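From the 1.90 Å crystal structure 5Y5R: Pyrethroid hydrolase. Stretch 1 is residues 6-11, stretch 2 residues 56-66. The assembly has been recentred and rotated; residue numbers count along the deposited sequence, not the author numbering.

Stretch 1 6-11: IILIHG
Stretch 2, residues 56-66: HYTRPVADILA

A helix laid against a β-strand needs no polar bond between them if alternate strand residues meet one helical face, and this pyrethroid hydrolase illustrates the principle. Strand 6-9 is extended, with phi/psi near -115/120, and helix 59-66, with phi/psi near -60/-40, runs almost exactly antiparallel to it, at 175°, with the axes 10.2 Å apart at closest approach. Thr58 (-94/8) is the first residue to leave the preceding helix, 56-57, and the N-cap of the next, without a side-chain cap. The register is set where the CA atoms of Ile7 and Val61 lie 7.6 Å apart.

Ile7 covers the most surface. Its CB points toward the helix, and its m,t rotamer (chi1 -57°, chi2 171°) extends Ile7 CD1 into a cluster of methyl groups: 3.6 Å from Ile64 CG2 (Ile64 also m,t), 3.7 Å from Leu65 CD2 (Leu65 m,t; -68°, 166°) and 4.0 Å from Val61 CG1. Val61, chi1 t at 172°, also faces the strand and serves two isoleucines, since Val61 CG2 lies 3.5 Å from Ile9 CD1, with Ile9 again m,t. Ile6 and Leu8 are out of the helix's reach, as strand alternation dictates.

No hydrogen bond crosses the interface; dispersion and the burial of apolar surface hold it. Backbone bonds within the helix include Leu65 N to Val61 O at 2.8 Å. Beyond the strand, His10 (chi1 p, 64°) points its CB sideways to stretch 2, and His10 ND1 donates to Gly11 O at 2.9 Å.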

# COMPACT_ATOMS: atom_id res chain seq x y z
N ILE A 6 9.48 -0.92 -11.32
CA ILE A 6 8.49 -1.34 -10.33
C ILE A 6 8.60 -0.38 -9.17
O ILE A 6 9.71 -0.15 -8.66
CB ILE A 6 8.69 -2.80 -9.87
CG1 ILE A 6 8.50 -3.78 -11.02
CG2 ILE A 6 7.74 -3.18 -8.75
CD1 ILE A 6 8.76 -5.22 -10.61
N ILE A 7 7.47 0.18 -8.73
CA ILE A 7 7.45 1.17 -7.66
C ILE A 7 6.64 0.57 -6.51
O ILE A 7 5.47 0.21 -6.69
CB ILE A 7 6.86 2.51 -8.13
CG1 ILE A 7 7.65 3.06 -9.33
CG2 ILE A 7 6.76 3.53 -6.95
CD1 ILE A 7 7.02 4.25 -10.01
N LEU A 8 7.30 0.36 -5.36
CA LEU A 8 6.68 -0.20 -4.15
C LEU A 8 6.37 0.95 -3.20
O LEU A 8 7.30 1.66 -2.76
CB LEU A 8 7.59 -1.19 -3.43
CG LEU A 8 8.39 -2.18 -4.31
CD1 LEU A 8 9.31 -3.03 -3.50
CD2 LEU A 8 7.39 -2.98 -5.17
N ILE A 9 5.10 1.10 -2.84
CA ILE A 9 4.64 2.21 -2.02
C ILE A 9 4.17 1.71 -0.66
O ILE A 9 3.27 0.87 -0.58
CB ILE A 9 3.55 3.01 -2.75
CG1 ILE A 9 4.15 3.63 -4.02
CG2 ILE A 9 2.96 4.05 -1.81
CD1 ILE A 9 3.17 4.14 -5.03
N HIS A 10 4.76 2.25 0.40
CA HIS A 10 4.48 1.88 1.78
C HIS A 10 3.09 2.37 2.20
O HIS A 10 2.47 3.21 1.54
CB HIS A 10 5.52 2.51 2.72
CG HIS A 10 5.49 4.01 2.74
ND1 HIS A 10 4.47 4.72 3.35
CD2 HIS A 10 6.35 4.93 2.23
CE1 HIS A 10 4.71 6.02 3.21
NE2 HIS A 10 5.83 6.18 2.53
N GLY A 11 2.62 1.83 3.32
CA GLY A 11 1.36 2.23 3.96
C GLY A 11 1.51 3.17 5.16
O GLY A 11 2.56 3.79 5.38
N HIS A 56 -0.21 16.07 -3.84
CA HIS A 56 0.99 16.38 -3.06
C HIS A 56 1.56 15.14 -2.41
O HIS A 56 2.78 14.93 -2.42
CB HIS A 56 0.65 17.41 -1.99
CG HIS A 56 1.84 17.88 -1.22
ND1 HIS A 56 1.74 18.36 0.07
CD2 HIS A 56 3.15 17.96 -1.56
CE1 HIS A 56 2.94 18.70 0.50
NE2 HIS A 56 3.81 18.47 -0.47
N TYR A 57 0.70 14.34 -1.76
CA TYR A 57 1.13 13.12 -1.08
C TYR A 57 1.85 12.17 -2.04
O TYR A 57 2.87 11.58 -1.68
CB TYR A 57 -0.09 12.41 -0.46
CG TYR A 57 0.21 11.34 0.59
CD1 TYR A 57 0.96 11.64 1.72
CD2 TYR A 57 -0.32 10.05 0.49
CE1 TYR A 57 1.24 10.70 2.66
CE2 TYR A 57 -0.04 9.09 1.47
CZ TYR A 57 0.75 9.42 2.54
OH TYR A 57 1.00 8.49 3.53
N THR A 58 1.34 12.03 -3.27
CA THR A 58 1.83 11.02 -4.19
C THR A 58 2.90 11.56 -5.14
O THR A 58 3.34 10.85 -6.05
CB THR A 58 0.67 10.43 -5.01
OG1 THR A 58 -0.14 11.47 -5.58
CG2 THR A 58 -0.22 9.62 -4.09
N ARG A 59 3.36 12.79 -4.91
CA ARG A 59 4.22 13.43 -5.90
C ARG A 59 5.61 12.79 -6.01
O ARG A 59 6.16 12.74 -7.12
CB ARG A 59 4.34 14.93 -5.57
CG ARG A 59 5.03 15.78 -6.64
CD ARG A 59 4.53 17.22 -6.59
NE ARG A 59 4.91 17.98 -5.40
CZ ARG A 59 4.22 19.04 -4.96
NH1 ARG A 59 3.11 19.42 -5.59
NH2 ARG A 59 4.63 19.69 -3.87
N PRO A 60 6.18 12.22 -4.95
CA PRO A 60 7.42 11.46 -5.15
C PRO A 60 7.30 10.31 -6.14
O PRO A 60 8.30 9.95 -6.76
CB PRO A 60 7.76 10.97 -3.74
CG PRO A 60 7.17 11.98 -2.84
CD PRO A 60 5.94 12.50 -3.52
N VAL A 61 6.13 9.68 -6.28
CA VAL A 61 5.97 8.63 -7.28
C VAL A 61 5.76 9.22 -8.66
O VAL A 61 6.37 8.77 -9.63
CB VAL A 61 4.81 7.70 -6.90
CG1 VAL A 61 4.52 6.73 -8.04
CG2 VAL A 61 5.13 7.01 -5.59
N ALA A 62 4.95 10.28 -8.75
CA ALA A 62 4.74 10.91 -10.04
C ALA A 62 6.07 11.36 -10.62
O ALA A 62 6.29 11.26 -11.83
CB ALA A 62 3.78 12.10 -9.90
N ASP A 63 6.98 11.83 -9.75
CA ASP A 63 8.34 12.15 -10.16
C ASP A 63 9.05 10.94 -10.77
O ASP A 63 9.70 11.06 -11.81
CB ASP A 63 9.16 12.68 -8.98
CG ASP A 63 8.58 13.94 -8.35
OD1 ASP A 63 7.82 14.69 -9.01
OD2 ASP A 63 8.93 14.21 -7.18
N ILE A 64 8.96 9.78 -10.11
CA ILE A 64 9.67 8.60 -10.62
C ILE A 64 9.08 8.18 -11.95
O ILE A 64 9.81 7.97 -12.93
CB ILE A 64 9.60 7.43 -9.61
CG1 ILE A 64 10.45 7.69 -8.37
CG2 ILE A 64 10.12 6.11 -10.29
CD1 ILE A 64 10.28 6.63 -7.32
N LEU A 65 7.75 8.11 -12.02
CA LEU A 65 7.06 7.74 -13.25
C LEU A 65 7.42 8.68 -14.40
O LEU A 65 7.39 8.28 -15.57
CB LEU A 65 5.55 7.72 -13.04
CG LEU A 65 4.87 6.69 -12.14
CD1 LEU A 65 3.39 7.05 -11.80
CD2 LEU A 65 4.94 5.36 -12.80
N ALA A 66 7.72 9.94 -14.07
CA ALA A 66 8.06 10.92 -15.09
C ALA A 66 9.31 10.51 -15.85
O ALA A 66 9.37 10.65 -17.08
CB ALA A 66 8.27 12.28 -14.42